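Local coordinates for ESX secretion system protein EccC (Thermomonospora curvata, PDB 4NH0) that forms part of the type VII (ESX) secretion system that exports proteins such as EsxA and EsxB, has weak intrinsic ATPase activity and might be the translocase subunit, at residues P904-A909 / T1142-S1147; P913-S918 / I966-P971; I922-D927 / V934-N939; V1104-K1109 / P1120-Q1125. One frame throughout, in Å; residues are numbered along the deposited sequence.

Contact 1: residues P904-A909 / T1142-S1147. With ATP (adenosine-5'-triphosphate), chain F.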
# COMPACT_ATOMS: atom_id res chain seq x y z
N PRO A 904 9.72 16.96 -27.25
CA PRO A 904 9.06 16.74 -28.54
C PRO A 904 9.90 15.88 -29.48
O PRO A 904 11.13 15.96 -29.43
CB PRO A 904 8.90 18.16 -29.10
CG PRO A 904 9.03 19.06 -27.92
CD PRO A 904 9.99 18.38 -27.01
N ASN A 905 9.25 15.07 -30.30
CA ASN A 905 9.95 14.33 -31.34
C ASN A 905 10.50 15.31 -32.37
O ASN A 905 11.57 15.09 -32.94
CB ASN A 905 9.03 13.31 -32.01
CG ASN A 905 8.71 12.14 -31.11
OD1 ASN A 905 9.55 11.70 -30.33
ND2 ASN A 905 7.49 11.62 -31.21
N VAL A 906 9.76 16.38 -32.60
CA VAL A 906 10.20 17.46 -33.47
C VAL A 906 9.91 18.81 -32.83
O VAL A 906 8.76 19.12 -32.50
CB VAL A 906 9.52 17.38 -34.86
CG1 VAL A 906 8.04 17.05 -34.72
CG2 VAL A 906 9.73 18.67 -35.63
N LEU A 907 10.95 19.60 -32.63
CA LEU A 907 10.81 20.93 -32.05
C LEU A 907 11.03 22.00 -33.11
O LEU A 907 12.12 22.14 -33.64
CB LEU A 907 11.80 21.12 -30.90
CG LEU A 907 11.87 22.52 -30.30
CD1 LEU A 907 10.54 22.90 -29.67
CD2 LEU A 907 12.99 22.62 -29.27
N PRO A 908 9.97 22.74 -33.44
CA PRO A 908 10.09 23.82 -34.43
C PRO A 908 10.98 24.95 -33.93
O PRO A 908 10.91 25.31 -32.76
CB PRO A 908 8.64 24.30 -34.60
CG PRO A 908 7.80 23.16 -34.15
CD PRO A 908 8.57 22.52 -33.04
N ALA A 909 11.80 25.50 -34.82
CA ALA A 909 12.71 26.58 -34.45
C ALA A 909 11.95 27.86 -34.10
O ALA A 909 12.49 28.76 -33.47
CB ALA A 909 13.69 26.85 -35.57
N THR A 1142 17.26 19.46 -29.83
CA THR A 1142 17.53 20.55 -30.75
C THR A 1142 16.32 20.84 -31.63
O THR A 1142 15.46 19.98 -31.81
CB THR A 1142 18.75 20.25 -31.64
OG1 THR A 1142 18.56 19.01 -32.33
CG2 THR A 1142 20.01 20.15 -30.79
N ALA A 1143 16.28 22.05 -32.18
CA ALA A 1143 15.13 22.49 -32.96
C ALA A 1143 15.27 22.16 -34.44
O ALA A 1143 16.38 22.14 -34.98
CB ALA A 1143 14.92 23.98 -32.77
N TYR A 1144 14.14 21.92 -35.10
CA TYR A 1144 14.13 21.58 -36.51
C TYR A 1144 13.85 22.81 -37.37
O TYR A 1144 12.91 23.56 -37.12
CB TYR A 1144 13.08 20.50 -36.79
CG TYR A 1144 12.93 20.15 -38.26
CD1 TYR A 1144 13.92 19.46 -38.93
CD2 TYR A 1144 11.79 20.51 -38.96
CE1 TYR A 1144 13.79 19.14 -40.27
CE2 TYR A 1144 11.64 20.19 -40.29
CZ TYR A 1144 12.64 19.50 -40.94
OH TYR A 1144 12.50 19.18 -42.27
N ARG A 1145 14.69 23.02 -38.39
CA ARG A 1145 14.55 24.17 -39.27
C ARG A 1145 14.27 23.73 -40.70
O ARG A 1145 15.13 23.15 -41.36
CB ARG A 1145 15.82 25.02 -39.23
CG ARG A 1145 15.82 26.20 -40.18
CD ARG A 1145 17.12 26.97 -40.09
NE ARG A 1145 17.14 28.13 -40.97
CZ ARG A 1145 17.49 28.09 -42.25
NH1 ARG A 1145 17.84 26.94 -42.80
NH2 ARG A 1145 17.48 29.20 -42.98
N GLU A 1146 13.06 24.01 -41.18
CA GLU A 1146 12.66 23.61 -42.53
C GLU A 1146 13.44 24.36 -43.59
O GLU A 1146 13.95 25.46 -43.35
CB GLU A 1146 11.16 23.82 -42.74
CG GLU A 1146 10.34 22.54 -42.71
CD GLU A 1146 10.54 21.66 -43.95
OE1 GLU A 1146 11.37 22.00 -44.81
OE2 GLU A 1146 9.85 20.63 -44.05
N SER A 1147 13.53 23.76 -44.78
CA SER A 1147 14.26 24.32 -45.91
C SER A 1147 15.71 24.62 -45.55
O SER A 1147 16.44 23.73 -45.09
CB SER A 1147 13.58 25.59 -46.42
OG SER A 1147 12.29 25.31 -46.94
PG ATP F . 23.95 13.01 -42.77
O1G ATP F . 23.07 13.57 -43.86
O2G ATP F . 24.14 11.51 -42.82
O3G ATP F . 25.23 13.79 -42.56
PB ATP F . 22.68 14.76 -41.01
O1B ATP F . 22.99 15.70 -42.14
O2B ATP F . 23.24 15.03 -39.64
O3B ATP F . 23.12 13.27 -41.42
PA ATP F . 20.18 15.93 -41.18
O1A ATP F . 20.47 17.00 -40.17
O2A ATP F . 20.33 16.23 -42.65
O3A ATP F . 21.09 14.65 -40.83
O5' ATP F . 18.69 15.37 -40.92
C5' ATP F . 18.31 14.08 -41.38
C4' ATP F . 16.87 13.84 -40.95
O4' ATP F . 16.75 14.08 -39.55
C3' ATP F . 15.93 14.80 -41.66
O3' ATP F . 15.03 14.06 -42.50
C2' ATP F . 15.15 15.50 -40.58
O2' ATP F . 13.75 15.27 -40.75
C1' ATP F . 15.62 14.90 -39.26
N9 ATP F . 16.01 15.98 -38.32
C8 ATP F . 17.08 16.78 -38.45
N7 ATP F . 17.17 17.66 -37.42
C5 ATP F . 16.12 17.43 -36.61
C6 ATP F . 15.61 18.00 -35.34
N6 ATP F . 16.25 19.03 -34.73
N1 ATP F . 14.48 17.47 -34.82
C2 ATP F . 13.84 16.46 -35.42
N3 ATP F . 14.25 15.89 -36.57
C4 ATP F . 15.36 16.32 -37.20

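Contact 2: residues P913-S918 / I966-P971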
# COMPACT_ATOMS: atom_id res chain seq x y z
N PRO A 913 12.99 31.35 -28.66
CA PRO A 913 13.01 32.80 -28.50
C PRO A 913 13.58 33.53 -29.71
O PRO A 913 14.51 33.03 -30.34
CB PRO A 913 13.90 33.00 -27.27
CG PRO A 913 13.67 31.78 -26.47
CD PRO A 913 13.50 30.66 -27.46
N SER A 914 13.01 34.68 -30.03
CA SER A 914 13.47 35.46 -31.17
C SER A 914 14.79 36.15 -30.87
O SER A 914 15.25 36.15 -29.73
CB SER A 914 12.42 36.50 -31.56
OG SER A 914 12.27 37.47 -30.54
N ALA A 915 15.40 36.73 -31.89
CA ALA A 915 16.65 37.47 -31.72
C ALA A 915 16.42 38.71 -30.87
O ALA A 915 17.32 39.17 -30.17
CB ALA A 915 17.23 37.84 -33.07
N ALA A 916 15.21 39.25 -30.94
CA ALA A 916 14.86 40.45 -30.20
C ALA A 916 14.60 40.14 -28.73
O ALA A 916 14.51 41.04 -27.90
CB ALA A 916 13.65 41.13 -30.82
N GLU A 917 14.46 38.85 -28.42
CA GLU A 917 14.22 38.42 -27.05
C GLU A 917 15.51 37.95 -26.38
O GLU A 917 15.82 38.37 -25.27
CB GLU A 917 13.19 37.29 -27.02
CG GLU A 917 11.77 37.73 -27.32
CD GLU A 917 10.79 36.57 -27.31
OE1 GLU A 917 11.12 35.50 -27.87
OE2 GLU A 917 9.69 36.72 -26.74
N SER A 918 16.25 37.09 -27.07
CA SER A 918 17.44 36.47 -26.49
C SER A 918 18.65 37.40 -26.51
O SER A 918 19.47 37.37 -25.59
CB SER A 918 17.78 35.18 -27.25
OG SER A 918 18.24 35.47 -28.56
N ILE A 966 22.99 35.12 -38.43
CA ILE A 966 22.50 36.07 -39.41
C ILE A 966 21.55 37.09 -38.77
O ILE A 966 21.68 38.29 -38.98
CB ILE A 966 21.76 35.36 -40.58
CG1 ILE A 966 22.76 34.94 -41.67
CG2 ILE A 966 20.71 36.27 -41.20
CD1 ILE A 966 23.53 33.70 -41.35
N GLU A 967 20.62 36.59 -37.96
CA GLU A 967 19.59 37.43 -37.37
C GLU A 967 20.09 38.32 -36.24
O GLU A 967 19.40 39.24 -35.81
CB GLU A 967 18.44 36.56 -36.86
CG GLU A 967 17.58 35.96 -37.96
CD GLU A 967 16.80 37.01 -38.72
OE1 GLU A 967 16.47 38.06 -38.12
OE2 GLU A 967 16.52 36.80 -39.91
N ARG A 968 21.30 38.05 -35.76
CA ARG A 968 21.82 38.75 -34.58
C ARG A 968 23.07 39.57 -34.87
O ARG A 968 23.48 40.39 -34.04
CB ARG A 968 22.09 37.74 -33.47
CG ARG A 968 20.84 37.04 -32.96
CD ARG A 968 21.17 35.84 -32.09
NE ARG A 968 19.98 35.28 -31.48
CZ ARG A 968 19.09 34.54 -32.13
NH1 ARG A 968 19.25 34.28 -33.42
NH2 ARG A 968 18.02 34.06 -31.50
N TYR A 969 23.68 39.36 -36.03
CA TYR A 969 24.87 40.10 -36.41
C TYR A 969 24.74 40.70 -37.81
O TYR A 969 24.15 40.09 -38.70
CB TYR A 969 26.11 39.21 -36.35
CG TYR A 969 26.45 38.67 -34.98
CD1 TYR A 969 27.21 39.42 -34.09
CD2 TYR A 969 26.04 37.41 -34.59
CE1 TYR A 969 27.53 38.93 -32.83
CE2 TYR A 969 26.36 36.91 -33.34
CZ TYR A 969 27.10 37.67 -32.47
OH TYR A 969 27.41 37.17 -31.23
N THR A 970 25.30 41.89 -37.99
CA THR A 970 25.38 42.50 -39.31
C THR A 970 26.67 42.03 -39.99
O THR A 970 27.62 41.67 -39.30
CB THR A 970 25.35 44.04 -39.24
OG1 THR A 970 26.52 44.51 -38.55
CG2 THR A 970 24.11 44.51 -38.49
N PRO A 971 26.69 42.01 -41.33
CA PRO A 971 27.89 41.58 -42.07
C PRO A 971 29.16 42.36 -41.72
O PRO A 971 30.25 41.92 -42.05
CB PRO A 971 27.49 41.82 -43.52
CG PRO A 971 26.02 41.65 -43.53
CD PRO A 971 25.55 42.23 -42.23

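Contact 3: residues I922-D927 / V934-N939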
# COMPACT_ATOMS: atom_id res chain seq x y z
N ILE A 922 22.13 32.59 -28.81
CA ILE A 922 21.41 31.82 -29.82
C ILE A 922 20.84 30.53 -29.24
O ILE A 922 21.58 29.60 -28.92
CB ILE A 922 22.33 31.46 -31.00
CG1 ILE A 922 23.08 32.70 -31.49
CG2 ILE A 922 21.52 30.84 -32.12
CD1 ILE A 922 24.09 32.41 -32.57
N PRO A 923 19.51 30.47 -29.10
CA PRO A 923 18.85 29.25 -28.64
C PRO A 923 18.96 28.14 -29.67
O PRO A 923 18.77 28.39 -30.86
CB PRO A 923 17.40 29.68 -28.44
CG PRO A 923 17.22 30.83 -29.37
CD PRO A 923 18.54 31.55 -29.38
N ILE A 924 19.26 26.92 -29.22
CA ILE A 924 19.40 25.79 -30.14
C ILE A 924 18.38 24.70 -29.82
O ILE A 924 18.18 23.78 -30.61
CB ILE A 924 20.81 25.20 -30.09
CG1 ILE A 924 21.12 24.68 -28.68
CG2 ILE A 924 21.84 26.23 -30.51
CD1 ILE A 924 22.50 24.07 -28.55
N GLY A 925 17.74 24.81 -28.67
CA GLY A 925 16.73 23.85 -28.27
C GLY A 925 16.35 23.97 -26.81
O GLY A 925 16.71 24.94 -26.15
N ILE A 926 15.63 22.98 -26.31
CA ILE A 926 15.22 22.96 -24.91
C ILE A 926 15.69 21.68 -24.23
O ILE A 926 15.81 20.63 -24.87
CB ILE A 926 13.69 23.08 -24.76
CG1 ILE A 926 12.99 21.91 -25.46
CG2 ILE A 926 13.21 24.40 -25.33
CD1 ILE A 926 11.49 21.91 -25.29
N ASP A 927 15.98 21.77 -22.93
CA ASP A 927 16.50 20.63 -22.19
C ASP A 927 15.38 19.75 -21.64
O ASP A 927 14.21 20.13 -21.67
CB ASP A 927 17.41 21.10 -21.06
CG ASP A 927 16.75 22.12 -20.15
OD1 ASP A 927 15.52 22.31 -20.25
OD2 ASP A 927 17.46 22.74 -19.34
N VAL A 934 17.92 26.36 -24.40
CA VAL A 934 19.36 26.22 -24.20
C VAL A 934 20.09 27.13 -25.18
O VAL A 934 19.87 27.04 -26.39
CB VAL A 934 19.83 24.77 -24.38
CG1 VAL A 934 21.34 24.68 -24.33
CG2 VAL A 934 19.20 23.87 -23.33
N TYR A 935 20.96 27.99 -24.67
CA TYR A 935 21.58 29.02 -25.50
C TYR A 935 23.06 28.77 -25.78
O TYR A 935 23.73 28.03 -25.06
CB TYR A 935 21.44 30.39 -24.83
CG TYR A 935 20.01 30.82 -24.59
CD1 TYR A 935 19.26 31.39 -25.61
CD2 TYR A 935 19.41 30.64 -23.35
CE1 TYR A 935 17.95 31.79 -25.39
CE2 TYR A 935 18.11 31.03 -23.13
CZ TYR A 935 17.39 31.60 -24.15
OH TYR A 935 16.09 31.99 -23.93
N LEU A 936 23.55 29.40 -26.84
CA LEU A 936 24.97 29.44 -27.15
C LEU A 936 25.42 30.89 -27.24
O LEU A 936 24.95 31.64 -28.10
CB LEU A 936 25.27 28.71 -28.46
CG LEU A 936 25.21 27.19 -28.45
CD1 LEU A 936 25.56 26.63 -29.81
CD2 LEU A 936 26.13 26.63 -27.39
N ASP A 937 26.31 31.29 -26.35
CA ASP A 937 26.78 32.67 -26.31
C ASP A 937 28.23 32.77 -26.76
O ASP A 937 29.15 32.48 -25.99
CB ASP A 937 26.61 33.25 -24.91
CG ASP A 937 26.96 34.72 -24.84
OD1 ASP A 937 27.07 35.25 -23.71
OD2 ASP A 937 27.14 35.35 -25.90
N PHE A 938 28.44 33.20 -28.00
CA PHE A 938 29.77 33.27 -28.59
C PHE A 938 30.59 34.46 -28.10
O PHE A 938 31.65 34.76 -28.65
CB PHE A 938 29.67 33.30 -30.11
CG PHE A 938 29.20 32.02 -30.73
CD1 PHE A 938 29.98 30.88 -30.67
CD2 PHE A 938 27.98 31.95 -31.37
CE1 PHE A 938 29.56 29.70 -31.23
CE2 PHE A 938 27.54 30.76 -31.93
CZ PHE A 938 28.33 29.64 -31.86
N ASN A 939 30.09 35.14 -27.07
CA ASN A 939 30.85 36.22 -26.44
C ASN A 939 31.57 35.71 -25.21
O ASN A 939 32.47 36.36 -24.68
CB ASN A 939 29.93 37.39 -26.08
CG ASN A 939 29.44 38.14 -27.30
OD1 ASN A 939 30.10 38.16 -28.34
ND2 ASN A 939 28.28 38.76 -27.18

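Contact 4: residues V1104-K1109 / P1120-Q1125. With ATP (adenosine-5'-triphosphate), chain F.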
# COMPACT_ATOMS: atom_id res chain seq x y z
N VAL A 1104 26.63 15.91 -27.85
CA VAL A 1104 26.80 14.51 -28.24
C VAL A 1104 25.44 13.89 -28.55
O VAL A 1104 24.63 13.67 -27.66
CB VAL A 1104 27.50 13.70 -27.14
CG1 VAL A 1104 27.59 12.24 -27.54
CG2 VAL A 1104 28.88 14.27 -26.86
N MET A 1105 25.20 13.63 -29.83
CA MET A 1105 23.91 13.10 -30.26
C MET A 1105 23.89 11.58 -30.28
O MET A 1105 24.54 10.93 -29.47
CB MET A 1105 23.55 13.65 -31.64
CG MET A 1105 23.22 15.14 -31.64
SD MET A 1105 22.98 15.81 -33.29
CE MET A 1105 21.98 17.24 -32.93
N SER A 1106 23.14 11.02 -31.22
CA SER A 1106 23.01 9.57 -31.34
C SER A 1106 24.32 8.93 -31.77
O SER A 1106 25.03 9.45 -32.63
CB SER A 1106 21.91 9.22 -32.34
OG SER A 1106 21.76 7.81 -32.46
N GLY A 1107 24.65 7.80 -31.16
CA GLY A 1107 25.86 7.07 -31.49
C GLY A 1107 25.94 5.73 -30.80
O GLY A 1107 24.91 5.13 -30.47
N ASN A 1108 27.16 5.25 -30.58
CA ASN A 1108 27.36 4.01 -29.84
C ASN A 1108 28.49 4.15 -28.83
O ASN A 1108 29.29 5.09 -28.89
CB ASN A 1108 27.64 2.85 -30.80
CG ASN A 1108 28.88 3.07 -31.63
OD1 ASN A 1108 29.27 4.21 -31.91
ND2 ASN A 1108 29.52 1.98 -32.05
N LYS A 1109 28.54 3.21 -27.90
CA LYS A 1109 29.40 3.29 -26.73
C LYS A 1109 30.81 2.81 -27.06
O LYS A 1109 31.73 2.95 -26.25
CB LYS A 1109 28.83 2.47 -25.56
CG LYS A 1109 27.31 2.59 -25.32
CD LYS A 1109 26.44 1.89 -26.37
CE LYS A 1109 24.98 1.80 -25.96
NZ LYS A 1109 24.12 1.54 -27.14
N PRO A 1120 28.03 7.90 -25.36
CA PRO A 1120 27.04 7.95 -26.44
C PRO A 1120 26.19 6.69 -26.55
O PRO A 1120 26.60 5.62 -26.12
CB PRO A 1120 27.91 8.11 -27.69
CG PRO A 1120 29.14 8.78 -27.20
CD PRO A 1120 29.38 8.21 -25.84
N HIS A 1121 25.00 6.84 -27.13
CA HIS A 1121 24.10 5.72 -27.38
C HIS A 1121 23.02 6.12 -28.37
O HIS A 1121 22.97 7.27 -28.82
CB HIS A 1121 23.47 5.21 -26.08
CG HIS A 1121 22.76 6.27 -25.30
ND1 HIS A 1121 21.39 6.41 -25.32
CD2 HIS A 1121 23.22 7.25 -24.48
CE1 HIS A 1121 21.04 7.42 -24.54
NE2 HIS A 1121 22.13 7.95 -24.03
N LYS A 1122 22.15 5.17 -28.73
CA LYS A 1122 21.12 5.41 -29.73
C LYS A 1122 20.09 6.42 -29.25
O LYS A 1122 19.33 6.16 -28.32
CB LYS A 1122 20.43 4.09 -30.10
CG LYS A 1122 19.31 4.24 -31.12
CD LYS A 1122 19.83 4.78 -32.45
CE LYS A 1122 18.73 4.78 -33.50
NZ LYS A 1122 19.16 5.47 -34.75
N LEU A 1123 20.07 7.58 -29.89
CA LEU A 1123 19.12 8.64 -29.57
C LEU A 1123 18.25 8.99 -30.77
O LEU A 1123 18.69 8.85 -31.91
CB LEU A 1123 19.85 9.89 -29.07
CG LEU A 1123 20.43 9.84 -27.66
CD1 LEU A 1123 21.22 11.11 -27.38
CD2 LEU A 1123 19.33 9.66 -26.64
N PRO A 1124 17.02 9.44 -30.52
CA PRO A 1124 16.15 9.91 -31.60
C PRO A 1124 16.73 11.13 -32.30
O PRO A 1124 17.64 11.76 -31.76
CB PRO A 1124 14.84 10.25 -30.88
CG PRO A 1124 15.23 10.46 -29.46
CD PRO A 1124 16.35 9.51 -29.21
N GLN A 1125 16.21 11.45 -33.48
CA GLN A 1125 16.74 12.56 -34.27
C GLN A 1125 16.61 13.90 -33.54
O GLN A 1125 15.57 14.22 -32.98
CB GLN A 1125 16.03 12.63 -35.62
CG GLN A 1125 16.25 11.41 -36.50
CD GLN A 1125 15.55 11.53 -37.84
OE1 GLN A 1125 14.47 12.11 -37.94
NE2 GLN A 1125 16.17 10.97 -38.87
PG ATP F . 23.95 13.01 -42.77
O1G ATP F . 23.07 13.57 -43.86
O2G ATP F . 24.14 11.51 -42.82
O3G ATP F . 25.23 13.79 -42.56
PB ATP F . 22.68 14.76 -41.01
O1B ATP F . 22.99 15.70 -42.14
O2B ATP F . 23.24 15.03 -39.64
O3B ATP F . 23.12 13.27 -41.42
PA ATP F . 20.18 15.93 -41.18
O1A ATP F . 20.47 17.00 -40.17
O2A ATP F . 20.33 16.23 -42.65
O3A ATP F . 21.09 14.65 -40.83
O5' ATP F . 18.69 15.37 -40.92
C5' ATP F . 18.31 14.08 -41.38
C4' ATP F . 16.87 13.84 -40.95
O4' ATP F . 16.75 14.08 -39.55
C3' ATP F . 15.93 14.80 -41.66
O3' ATP F . 15.03 14.06 -42.50
C2' ATP F . 15.15 15.50 -40.58
O2' ATP F . 13.75 15.27 -40.75
C1' ATP F . 15.62 14.90 -39.26
N9 ATP F . 16.01 15.98 -38.32
C8 ATP F . 17.08 16.78 -38.45
N7 ATP F . 17.17 17.66 -37.42
C5 ATP F . 16.12 17.43 -36.61
C6 ATP F . 15.61 18.00 -35.34
N6 ATP F . 16.25 19.03 -34.73
N1 ATP F . 14.48 17.47 -34.82
C2 ATP F . 13.84 16.46 -35.42
N3 ATP F . 14.25 15.89 -36.57
C4 ATP F . 15.36 16.32 -37.20

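Contact 1: residues P904-A909 / T1142-S1147
Tyr1144 lies between segment 904-909 and the adenine of the bound ATP. Tyr1144 CB touches Val906 CG2 at 4.0 Å. It also lies 3.7 Å from Leu907 O. On the ligand side Tyr1144 CB is 3.8 Å from C6 of ATP. CG stands anti to the backbone N (chi1 176°). The ring atoms beyond it meet the nucleotide. Tyr1144 CD1 approaches C5 of ATP at 3.8 Å. Tyr1144 CE1, further out, reaches the sugar, with C2' of ATP 3.9 Å away. Glu1146 N sits over one ring face, toward the rim. The two backbones run parallel, with Pro908 paired with Tyr1144. Tyr1144 N donates to Leu907 O, and Ala909 N donates to Tyr1144 O at 3.2 Å. Ala1143 CB packs on Ala909 CB at 4.2 Å. The ligand itself is held by backbone here: ATP N6 donates to Thr1142 O over 3.2 Å, while Thr1142 OG1 is bonded to Gly1126 O. The next carbonyl, Ala1143 O, accepts from Asn956 ND2. The pair thus forms part of the third ATP site. Strand 907-908 lies beside strand 1136-1144. Helix 954-968 packs against Ala909, Ala1143 and Tyr1144, and strand 922-927 is a further neighbour of 1136-1144 in the sheet.

Contact 2: residues P913-S918 / I966-P971
The Arg968 side chain overlaps Ala915. Arg968 CG touches Ala915 CB at 3.7 Å, and the guanidinium passes over Ala915 CA, which lies 3.6 Å above the guanidinium plane and toward its rim. CG of Arg968 is anti to its own carbonyl carbon (chi1 -65°). From CG to NE the chain is extended, long enough to carry the charged group past Ala915 to Ser918. There Arg968 NH2 donates to Ser918 OG at 3.3 Å, with the hydroxyl oxygen close to the guanidinium plane. Pro913 O also lies at the edge of this group, but at 3.8 Å from Arg968 NH2. Other partners fix the same two side chains: Arg968 NH1 bonds Gly964 O, and Ser918 OG is bonded to Arg921 O. Ala915 CB also rests on Glu967, 3.8 Å from Glu967 O. Ser914 is the N-cap of helix 915-918. Ser914 N donates to Glu917 OE1 at 3.0 Å, while Ser914 O accepts from the amides of Glu917 and Ser918. The contact is at the surface. It joins the short helix 915-918 to the end of helix 954-968, the helix that follows the third Walker A loop. Strand 922-927 lies alongside, with Ile922 and Pro923 against Arg968. Strand 933-936 touches Pro913 and Ser918 through Tyr935.

Contact 3: residues I922-D927 / V934-N939
The Phe938 ring is met at its edge, in plane, by Ile922 CD1, 3.9 Å from Phe938 CE2. Phe1041 adds an edge-to-face ring contact. The Tyr935 ring has Ile922 C at its edge and Pro923 N at a slant. Tyr935 CE1 lies 3.7 Å from Pro923 CB, and Arg921 makes a cation-pi contact with this ring. These residues belong to a beta hairpin, strand 922-927 with strand 933-936. Ile922 and Leu936 are a hydrogen-bonded antiparallel pair: Ile922 N donates to Leu936 O at 3.1 Å, and Leu936 N to Ile922 O at 2.9 Å. Pro923 faces Tyr935 in a non-hydrogen-bonded pair, where no amide is needed across the strands. Ile924 N then bonds Val934 O at 2.9 Å. The Ile924 side chain crosses Leu936 at about a right angle, with Ile924 CG2 on Leu936 CD1 at 3.8 Å. CG1 of Ile924 also approaches Val934 CG1, at 4.4 Å. The same side chain packs on Phe1130 of strand 1127-1132. An alanine here would probably open a gap beside Leu936, Val934 and Phe1130. At the turn end, Asp927 CB packs on Val934 CG2, and Asp927 OD1 accepts from Ser932 N.

Contact 4: residues V1104-K1109 / P1120-Q1125
Ser1106 and Leu1123 meet at the middle of this contact. Ser1106 OG is anti to its backbone N (chi1 -179°) and accepts from Leu1123 N at 3.1 Å, in a nearly straight bond. Asp949 OD2 also bonds this hydroxyl, so Ser1106 ties segment 1120-1125 to the loop of Asp949. The CB atoms of Ser1106 and Leu1123 are 3.9 Å apart, and the end of Leu1123 turns to the backbone of Met1105. Deeper in, Val1104 and Pro1120 cross obliquely, with Val1104 CG1 at 3.8 Å from Pro1120 CG. Lys1109 bends at chi2 (72°) and runs close to Pro1120 O. Its CE reaches CB of His1121 at 3.7 Å, while His1121 NE2 is hydrogen-bonded to Tyr1129 OH. Between these side chains Gly1107 N donates to His1121 O at 2.9 Å, from well above the carbonyl plane. At the far end Gln1125 turns to the nucleotide. Its CB is 3.8 Å from N3 of ATP, and its NE2 is 3.2 Å from O4' of ATP. An alanine here would probably leave the sugar without the amide group that lies against it. The two segments are the limbs of the connection between strands 1102-1104 and 1127-1132. They bring Gln1125 into the third ATP site of this FtsK/SpoIIIE P-loop ATPase, where Met1105 touches Cys952 of the nucleotide-binding loop.

All four contacts lie at the C-terminal end of the chain, around the third FtsK ATPase domain. Contact 1 closes the longest loop. Contact 2 is nested inside it, contact 3 inside contact 2, and contact 4 follows later within contact 1. Contacts 1 and 3 share a sheet: their centres are about 14 Å apart, and Ala1143 N lies 3.0 Å from Ile924 O, a probable hydrogen bond. Contact 2 sits about 12 Å from contact 3, centre to centre, and its helix 915-918 is followed in the chain by strand 922-927. Contact 4 stands about 30 Å from contact 2 between centres. Contacts 1 and 4 both touch ATP, so residues far apart in sequence meet at one nucleotide.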